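PDB 5U5O: LPXTG-motif cell wall anchor domain protein from Mobiluncus mulieris, which probably mediates bacterial attachment as a giant cell-wall-anchored adhesin, here two Ig-like domains containing internal covalent cross-links. Local coordinates for residues I29-R34 and T97-T102; A45-L50 and Y123-A128; K65-V70 and E133-T138. All blocks are in the same frame, centred on the assembly; numbering follows the deposited sequence.

Contact 1: I29-R34 and T97-T102; sequences IKDTVR and TEMDLT
Two antiparallel strands meet here in the T-Q ester bond domain, the N-terminal Ig-like β-sandwich of this fragment. Strands 29-34 and 97-102 run at 151° to each other. Six backbone hydrogen bonds join I29 to L101, D31 to M99 and V33 to T97, two per pair. The D31 N to M99 O bond is 2.8 Å and lies almost along the C=O axis.

The side chains of these three pairs share the buried face, and D31 can be followed out along it. D31 CB sits 3.3 Å from M99 O. CG is anti to the backbone N (chi1 172°), which runs the carboxylate alongside the M99 chain, pointing the same way. D31 CG meets M99 CG at 3.9 Å. At the tip, D31 OD2 lies 3.4 Å from M99 SD and 3.9 Å from L101 CD1. That same oxygen also lies close to the carboxylate of E124 on strand 118-127. V33 CG2 also packs on M99 CG.

The other face carries K30, T32, E98 and D100 and is more exposed. The K30 chain is extended and crosses E98 obliquely. Their salt bridge is long, with K30 NZ 4.0 Å from E98 OE1. A water ties the two strands beside it: it donates to E98 OE1 at 2.9 Å and is hydrogen-bonded to T32 OG1 at 3.0 Å.

Contact 2: A45-L50 and Y123-A128; sequences AIAGQL and YEQLWA
This is an antiparallel strand pair in the ester bond domain, between strands 43-52 and 118-127 of the sheet that faces strands 26-36 and 94-104. A45, A47 and Q49 form hydrogen-bonded pairs with W127, Q125 and Y123. Each pair makes two backbone bonds.

On the face shared by these six residues, the Q49 side chain reaches diagonally to Q125, and the two chains cross at about a right angle. Both have CG anti to the carbonyl carbon and bend at chi2, near 80°. This brings the two amides almost into one plane, 18° apart. Q125 NE2 donates to Q49 OE1 at 2.9 Å, and Q49 NE2 donates to Q125 OE1 at 2.9 Å. Each bond falls on a lone pair of its acceptor. Q125 NE2 also donates to N153, which helps fix the flip of its amide. At the far end, A45 O lies at the edge of the W127 ring, in its plane, 3.8 Å from W127 CD1.

On the other face, I46 CG2 touches L126 CD1 at 3.6 Å. The chain of E124 bends at chi2 (80°) and folds its carboxylate across the opposite strand. G48 has no side chain there, and E124 OE1 comes within 3.3 Å of G48 CA. E124 OE2 is 3.2 Å from A47 O, an acceptor facing an acceptor. With the D31 carboxylate also close, this buried acid probably has a raised pKa and may carry or share a proton.

Contact 3: K65-V70 and E133-T138; sequences KAATTV and EKVNDT
The flat carbonyl group of D137 takes its partner over a face. A67 N donates to D137 O at 3.0 Å from well above the carbonyl plane, 71° out of it, and the bond is bent. A66 CA-H adds a weaker contact to the same oxygen, with A66 CA 3.3 Å from D137 O. The second flat group is the side-chain amide of N136, gripped at its oxygen. T138 N reaches N136 OD1 at 2.9 Å, and T138 OG1 reaches N136 OD1 at 3.0 Å. Both donors sit above the plane of the amide carbonyl. The backbone bond makes an Asx turn. The N of E139 also donates to N136 OD1, so three donors hold this oxygen. The CG of N136 and the OG1 of T138 both take the crowded position between the backbone N and carbonyl carbon, and from there T138 OG1 reaches N136 OD1. This turn presents D137 O to the strand.

Around this one hydrogen bond between loop and strand the packing is light. A67 points toward the loop, its CB 3.5 Å from N136 O and 3.8 Å from V135 CG2. The other methyl of V135, CG1, meets T69 CG2 at 3.8 Å. K65 lays its CB 3.5 Å from T138 O. Its extended chain then leads away, and NZ forms a salt bridge with E139.

The contact sets a loop against the edge of a sheet, and the two do not pair as regular strands. Residues 136-138 belong to the connection between strands 132-135 and 140-142. Strand 64-71 is bonded along its other edge to strand 43-52, and A66, T68 and V70 face strand 94-104 across the sandwich.

In the fold
All three contacts lie in the ester bond domain, and their segments alternate along the chain. Contact 1 belongs to one sheet of the sandwich. Contact 2 lies in the other, whose strand 64-71, next to 43-52, carries contact 3. The centres of contacts 1 and 2 are about 10 Å apart. Between them D31 OD2 and E124 OE1 come within 2.7 Å, an acid pair buried between the sheets. M99 bridges further: M99 SD lies 3.3 Å from E124 OE2, and M99 CE 3.6 Å from A66 O. Contacts 2 and 3 are closer, about 8 Å between centres. G48 N and A66 O, 2.8 Å apart, probably hydrogen-bond, carrying the sheet from strand 118-127 through 43-52 to 64-71.

Contact 1: I29-R34 and T97-T102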
loop_
_atom_site.group_PDB
_atom_site.type_symbol
_atom_site.label_atom_id
_atom_site.label_comp_id
_atom_site.label_asym_id
_atom_site.label_seq_id
_atom_site.Cartn_x
_atom_site.Cartn_y
_atom_site.Cartn_z
ATOM N N ILE A 29 -12.479 5.785 -6.751
ATOM C CA ILE A 29 -13.301 4.812 -6.037
ATOM C C ILE A 29 -14.742 4.976 -6.554
ATOM O O ILE A 29 -15.328 6.065 -6.444
ATOM C CB ILE A 29 -13.181 4.994 -4.515
ATOM C CG1 ILE A 29 -11.822 4.519 -3.981
ATOM C CG2 ILE A 29 -14.256 4.181 -3.798
ATOM C CD1 ILE A 29 -10.599 5.271 -4.472
ATOM N N LYS A 30 -15.262 3.928 -7.189
ATOM C CA LYS A 30 -16.687 3.841 -7.502
ATOM C C LYS A 30 -17.447 3.487 -6.216
ATOM O O LYS A 30 -17.255 2.420 -5.627
ATOM C CB LYS A 30 -16.946 2.781 -8.551
ATOM C CG LYS A 30 -18.378 2.777 -9.065
ATOM C CD LYS A 30 -18.596 1.540 -9.896
ATOM C CE LYS A 30 -19.940 1.546 -10.579
ATOM N NZ LYS A 30 -20.033 0.430 -11.558
ATOM N N ASP A 31 -18.320 4.406 -5.820
ATOM C CA ASP A 31 -19.147 4.261 -4.614
ATOM C C ASP A 31 -20.570 3.953 -5.086
ATOM O O ASP A 31 -21.291 4.843 -5.496
ATOM C CB ASP A 31 -19.032 5.561 -3.861
ATOM C CG ASP A 31 -19.977 5.668 -2.674
ATOM O OD1 ASP A 31 -20.597 4.649 -2.211
ATOM O OD2 ASP A 31 -20.006 6.823 -2.202
ATOM N N THR A 32 -20.873 2.663 -5.155
ATOM C CA THR A 32 -22.208 2.219 -5.557
ATOM C C THR A 32 -23.118 2.318 -4.333
ATOM O O THR A 32 -22.891 1.646 -3.337
ATOM C CB THR A 32 -22.194 0.804 -6.136
ATOM O OG1 THR A 32 -21.358 0.796 -7.294
ATOM C CG2 THR A 32 -23.555 0.353 -6.575
ATOM N N VAL A 33 -24.098 3.200 -4.439
ATOM C CA VAL A 33 -24.995 3.535 -3.318
ATOM C C VAL A 33 -26.312 2.774 -3.423
ATOM O O VAL A 33 -26.943 2.735 -4.456
ATOM C CB VAL A 33 -25.234 5.047 -3.299
ATOM C CG1 VAL A 33 -26.110 5.408 -2.099
ATOM C CG2 VAL A 33 -23.896 5.814 -3.276
ATOM N N ARG A 34 -26.661 2.123 -2.313
ATOM C CA ARG A 34 -27.870 1.294 -2.209
ATOM C C ARG A 34 -28.837 1.982 -1.232
ATOM O O ARG A 34 -28.496 2.180 -0.069
ATOM C CB ARG A 34 -27.479 -0.096 -1.717
ATOM C CG ARG A 34 -26.340 -0.765 -2.477
ATOM C CD ARG A 34 -26.842 -1.514 -3.689
ATOM N NE ARG A 34 -27.524 -2.774 -3.326
ATOM C CZ ARG A 34 -28.009 -3.656 -4.198
ATOM N NH1 ARG A 34 -27.864 -3.442 -5.504
ATOM N NH2 ARG A 34 -28.624 -4.772 -3.797
ATOM N N THR A 97 -27.774 3.746 -7.103
ATOM C CA THR A 97 -27.143 4.798 -7.907
ATOM C C THR A 97 -25.657 4.759 -7.587
ATOM O O THR A 97 -25.188 3.825 -6.944
ATOM C CB THR A 97 -27.792 6.161 -7.616
ATOM O OG1 THR A 97 -27.267 7.131 -8.531
ATOM C CG2 THR A 97 -27.578 6.623 -6.192
ATOM N N GLU A 98 -24.887 5.710 -8.118
ATOM C CA GLU A 98 -23.445 5.703 -7.844
ATOM C C GLU A 98 -22.855 7.091 -7.813
ATOM O O GLU A 98 -23.422 8.029 -8.376
ATOM C CB GLU A 98 -22.695 4.856 -8.865
ATOM C CG GLU A 98 -22.795 5.358 -10.287
ATOM C CD GLU A 98 -22.104 4.435 -11.264
ATOM O OE1 GLU A 98 -22.690 3.390 -11.611
ATOM O OE2 GLU A 98 -20.974 4.756 -11.687
ATOM N N MET A 99 -21.708 7.208 -7.146
ATOM C CA MET A 99 -20.917 8.436 -7.155
ATOM C C MET A 99 -19.442 8.053 -7.194
ATOM O O MET A 99 -19.074 6.947 -6.807
ATOM C CB MET A 99 -21.207 9.355 -5.965
ATOM C CG MET A 99 -21.601 8.648 -4.658
ATOM S SD MET A 99 -21.543 9.723 -3.200
ATOM C CE MET A 99 -22.599 11.075 -3.739
ATOM N N ASP A 100 -18.612 8.958 -7.711
ATOM C CA ASP A 100 -17.170 8.755 -7.756
ATOM C C ASP A 100 -16.467 9.514 -6.647
ATOM O O ASP A 100 -16.810 10.659 -6.356
ATOM C CB ASP A 100 -16.615 9.249 -9.088
ATOM C CG ASP A 100 -16.946 8.335 -10.254
ATOM O OD1 ASP A 100 -17.326 7.161 -10.077
ATOM O OD2 ASP A 100 -16.685 8.789 -11.401
ATOM N N LEU A 101 -15.471 8.870 -6.040
ATOM C CA LEU A 101 -14.607 9.491 -5.037
ATOM C C LEU A 101 -13.160 9.367 -5.529
ATOM O O LEU A 101 -12.607 8.263 -5.575
ATOM C CB LEU A 101 -14.784 8.797 -3.679
ATOM C CG LEU A 101 -16.153 8.997 -3.014
ATOM C CD1 LEU A 101 -16.340 8.006 -1.877
ATOM C CD2 LEU A 101 -16.291 10.424 -2.507
ATOM N N THR A 102 -12.570 10.495 -5.913
ATOM C CA THR A 102 -11.263 10.498 -6.547
ATOM C C THR A 102 -10.219 11.001 -5.573
ATOM O O THR A 102 -10.341 12.081 -5.004
ATOM C CB THR A 102 -11.319 11.310 -7.846
ATOM O OG1 THR A 102 -12.228 10.654 -8.741
ATOM C CG2 THR A 102 -9.965 11.394 -8.508
HETATM O O HOH W 1 -23.062 1.173 -9.779
#

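Contact 2: A45-L50 and Y123-A128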
loop_
_atom_site.group_PDB
_atom_site.type_symbol
_atom_site.label_atom_id
_atom_site.label_comp_id
_atom_site.label_asym_id
_atom_site.label_seq_id
_atom_site.Cartn_x
_atom_site.Cartn_y
_atom_site.Cartn_z
ATOM N N ALA A 45 -30.857 13.815 -0.969
ATOM C CA ALA A 45 -29.439 14.127 -1.179
ATOM C C ALA A 45 -28.629 13.000 -0.576
ATOM O O ALA A 45 -28.933 12.475 0.499
ATOM C CB ALA A 45 -29.049 15.454 -0.543
ATOM N N ILE A 46 -27.565 12.634 -1.285
ATOM C CA ILE A 46 -26.590 11.666 -0.814
ATOM C C ILE A 46 -25.203 12.275 -0.759
ATOM O O ILE A 46 -24.846 13.104 -1.630
ATOM C CB ILE A 46 -26.610 10.345 -1.628
ATOM C CG1 ILE A 46 -26.480 10.592 -3.135
ATOM C CG2 ILE A 46 -27.880 9.564 -1.262
ATOM C CD1 ILE A 46 -26.266 9.311 -3.907
ATOM N N ALA A 47 -24.406 11.864 0.212
ATOM C CA ALA A 47 -22.996 12.303 0.299
ATOM C C ALA A 47 -22.153 11.129 0.647
ATOM O O ALA A 47 -22.541 10.273 1.473
ATOM C CB ALA A 47 -22.843 13.370 1.363
ATOM N N GLY A 48 -20.974 11.090 0.045
ATOM C CA GLY A 48 -19.969 10.094 0.339
ATOM C C GLY A 48 -18.636 10.747 0.676
ATOM O O GLY A 48 -18.312 11.833 0.159
ATOM N N GLN A 49 -17.860 10.071 1.519
ATOM C CA GLN A 49 -16.494 10.474 1.852
ATOM C C GLN A 49 -15.612 9.255 1.900
ATOM O O GLN A 49 -16.031 8.188 2.330
ATOM C CB GLN A 49 -16.397 11.208 3.193
ATOM C CG GLN A 49 -17.380 12.341 3.377
ATOM C CD GLN A 49 -18.761 11.867 3.817
ATOM O OE1 GLN A 49 -18.897 10.946 4.641
ATOM N NE2 GLN A 49 -19.796 12.494 3.271
ATOM N N LEU A 50 -14.363 9.452 1.480
ATOM C CA LEU A 50 -13.331 8.432 1.529
ATOM C C LEU A 50 -12.326 8.776 2.618
ATOM O O LEU A 50 -11.816 9.903 2.660
ATOM C CB LEU A 50 -12.597 8.381 0.176
ATOM C CG LEU A 50 -11.587 7.255 0.028
ATOM C CD1 LEU A 50 -12.245 5.893 -0.009
ATOM C CD2 LEU A 50 -10.775 7.492 -1.242
ATOM N N TYR A 123 -17.725 6.245 3.661
ATOM C CA TYR A 123 -18.874 6.585 4.520
ATOM C C TYR A 123 -19.911 7.230 3.616
ATOM O O TYR A 123 -19.565 7.876 2.617
ATOM C CB TYR A 123 -18.405 7.581 5.570
ATOM C CG TYR A 123 -17.751 6.972 6.812
ATOM C CD1 TYR A 123 -17.144 5.709 6.801
ATOM C CD2 TYR A 123 -17.777 7.672 8.022
ATOM C CE1 TYR A 123 -16.576 5.171 7.954
ATOM C CE2 TYR A 123 -17.207 7.143 9.171
ATOM C CZ TYR A 123 -16.612 5.897 9.131
ATOM O OH TYR A 123 -16.054 5.392 10.283
ATOM N N GLU A 124 -21.198 7.067 3.966
ATOM C CA GLU A 124 -22.298 7.612 3.153
ATOM C C GLU A 124 -23.412 8.114 4.060
ATOM O O GLU A 124 -23.676 7.528 5.138
ATOM C CB GLU A 124 -22.885 6.552 2.215
ATOM C CG GLU A 124 -23.731 7.107 1.074
ATOM C CD GLU A 124 -22.887 7.636 -0.085
ATOM O OE1 GLU A 124 -21.670 7.344 -0.150
ATOM O OE2 GLU A 124 -23.448 8.381 -0.906
ATOM N N GLN A 125 -24.047 9.203 3.659
ATOM C CA GLN A 125 -25.248 9.685 4.355
ATOM C C GLN A 125 -26.351 9.956 3.356
ATOM O O GLN A 125 -26.103 10.367 2.189
ATOM C CB GLN A 125 -24.957 10.934 5.185
ATOM C CG GLN A 125 -23.768 10.801 6.134
ATOM C CD GLN A 125 -22.426 11.017 5.415
ATOM O OE1 GLN A 125 -22.295 11.938 4.619
ATOM N NE2 GLN A 125 -21.448 10.148 5.675
ATOM N N LEU A 126 -27.586 9.771 3.848
ATOM C CA LEU A 126 -28.799 9.986 3.075
ATOM C C LEU A 126 -29.638 11.049 3.758
ATOM O O LEU A 126 -29.970 10.885 4.943
ATOM C CB LEU A 126 -29.594 8.677 3.001
ATOM C CG LEU A 126 -30.957 8.696 2.310
ATOM C CD1 LEU A 126 -30.811 8.996 0.827
ATOM C CD2 LEU A 126 -31.716 7.389 2.553
ATOM N N TRP A 127 -30.072 12.062 3.014
ATOM C CA TRP A 127 -30.815 13.206 3.527
ATOM C C TRP A 127 -32.184 13.217 2.841
ATOM O O TRP A 127 -32.284 13.167 1.609
ATOM C CB TRP A 127 -30.088 14.527 3.246
ATOM C CG TRP A 127 -28.772 14.707 3.936
ATOM C CD1 TRP A 127 -27.578 14.149 3.577
ATOM C CD2 TRP A 127 -28.498 15.551 5.058
ATOM N NE1 TRP A 127 -26.593 14.567 4.424
ATOM C CE2 TRP A 127 -27.119 15.438 5.338
ATOM C CE3 TRP A 127 -29.283 16.394 5.858
ATOM C CZ2 TRP A 127 -26.507 16.125 6.385
ATOM C CZ3 TRP A 127 -28.675 17.074 6.901
ATOM C CH2 TRP A 127 -27.296 16.932 7.158
ATOM N N ALA A 128 -33.254 13.282 3.637
ATOM C CA ALA A 128 -34.604 13.369 3.073
ATOM C C ALA A 128 -34.870 14.726 2.429
ATOM O O ALA A 128 -34.259 15.733 2.776
ATOM C CB ALA A 128 -35.662 13.101 4.131
#

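Contact 3: K65-V70 and E133-T138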
loop_
_atom_site.group_PDB
_atom_site.type_symbol
_atom_site.label_atom_id
_atom_site.label_comp_id
_atom_site.label_asym_id
_atom_site.label_seq_id
_atom_site.Cartn_x
_atom_site.Cartn_y
_atom_site.Cartn_z
ATOM N N LYS A 65 -14.493 13.647 -1.219
ATOM C CA LYS A 65 -15.897 13.863 -0.867
ATOM C C LYS A 65 -16.715 14.032 -2.129
ATOM O O LYS A 65 -16.227 14.591 -3.108
ATOM C CB LYS A 65 -16.053 15.132 -0.038
ATOM C CG LYS A 65 -15.393 15.139 1.321
ATOM C CD LYS A 65 -15.632 16.494 1.970
ATOM C CE LYS A 65 -15.023 16.577 3.353
ATOM N NZ LYS A 65 -15.468 17.814 4.051
ATOM N N ALA A 66 -17.958 13.580 -2.124
ATOM C CA ALA A 66 -18.899 13.811 -3.219
ATOM C C ALA A 66 -20.296 13.948 -2.666
ATOM O O ALA A 66 -20.652 13.274 -1.687
ATOM C CB ALA A 66 -18.896 12.655 -4.198
ATOM N N ALA A 67 -21.131 14.761 -3.302
ATOM C CA ALA A 67 -22.546 14.890 -2.885
ATOM C C ALA A 67 -23.370 15.192 -4.105
ATOM O O ALA A 67 -22.860 15.772 -5.072
ATOM C CB ALA A 67 -22.706 15.979 -1.835
ATOM N N THR A 68 -24.626 14.771 -4.087
ATOM C CA THR A 68 -25.552 14.993 -5.203
ATOM C C THR A 68 -26.984 14.764 -4.737
ATOM O O THR A 68 -27.203 14.323 -3.606
ATOM C CB THR A 68 -25.233 14.070 -6.408
ATOM O OG1 THR A 68 -26.036 14.434 -7.543
ATOM C CG2 THR A 68 -25.443 12.588 -6.086
ATOM N N THR A 69 -27.948 15.069 -5.600
ATOM C CA THR A 69 -29.344 14.757 -5.354
ATOM C C THR A 69 -29.776 13.620 -6.263
ATOM O O THR A 69 -29.231 13.457 -7.368
ATOM C CB THR A 69 -30.261 15.968 -5.537
ATOM O OG1 THR A 69 -29.977 16.598 -6.778
ATOM C CG2 THR A 69 -30.072 16.957 -4.401
ATOM N N VAL A 70 -30.741 12.833 -5.778
ATOM C CA VAL A 70 -31.266 11.658 -6.476
ATOM C C VAL A 70 -32.784 11.641 -6.361
ATOM O O VAL A 70 -33.316 11.643 -5.251
ATOM C CB VAL A 70 -30.758 10.351 -5.844
ATOM C CG1 VAL A 70 -31.418 9.148 -6.503
ATOM C CG2 VAL A 70 -29.244 10.245 -5.930
ATOM N N GLU A 133 -30.225 22.697 3.403
ATOM C CA GLU A 133 -30.303 24.078 2.883
ATOM C C GLU A 133 -29.872 24.117 1.424
ATOM O O GLU A 133 -30.502 24.772 0.602
ATOM C CB GLU A 133 -29.455 25.040 3.718
ATOM N N LYS A 134 -28.797 23.401 1.116
ATOM C CA LYS A 134 -28.360 23.192 -0.272
ATOM C C LYS A 134 -27.336 22.061 -0.348
ATOM O O LYS A 134 -26.875 21.535 0.674
ATOM C CB LYS A 134 -27.771 24.476 -0.883
ATOM C CG LYS A 134 -26.696 25.111 -0.028
ATOM C CD LYS A 134 -25.933 26.186 -0.781
ATOM C CE LYS A 134 -25.091 27.006 0.177
ATOM N NZ LYS A 134 -24.128 26.166 0.946
ATOM N N VAL A 135 -26.995 21.698 -1.577
ATOM C CA VAL A 135 -26.001 20.675 -1.846
ATOM C C VAL A 135 -25.051 21.234 -2.890
ATOM O O VAL A 135 -25.482 21.801 -3.904
ATOM C CB VAL A 135 -26.688 19.351 -2.278
ATOM C CG1 VAL A 135 -27.332 19.461 -3.649
ATOM C CG2 VAL A 135 -25.731 18.174 -2.248
ATOM N N ASN A 136 -23.759 21.125 -2.610
ATOM C CA ASN A 136 -22.747 21.390 -3.616
ATOM C C ASN A 136 -22.155 20.034 -3.998
ATOM O O ASN A 136 -22.668 19.012 -3.545
ATOM C CB ASN A 136 -21.749 22.452 -3.124
ATOM C CG ASN A 136 -20.914 22.016 -1.930
ATOM O OD1 ASN A 136 -20.584 20.842 -1.770
ATOM N ND2 ASN A 136 -20.535 22.985 -1.097
ATOM N N ASP A 137 -21.099 19.989 -4.800
ATOM C CA ASP A 137 -20.625 18.683 -5.287
ATOM C C ASP A 137 -19.732 17.901 -4.312
ATOM O O ASP A 137 -19.323 16.762 -4.635
ATOM C CB ASP A 137 -19.972 18.802 -6.663
ATOM C CG ASP A 137 -18.646 19.569 -6.661
ATOM O OD1 ASP A 137 -18.094 19.934 -5.592
ATOM O OD2 ASP A 137 -18.164 19.806 -7.781
ATOM N N THR A 138 -19.487 18.497 -3.129
ATOM C CA THR A 138 -18.728 17.843 -2.062
ATOM C C THR A 138 -19.490 17.589 -0.759
ATOM O O THR A 138 -19.198 16.609 -0.093
ATOM C CB THR A 138 -17.432 18.627 -1.725
ATOM O OG1 THR A 138 -17.762 19.973 -1.360
ATOM C CG2 THR A 138 -16.452 18.638 -2.912
#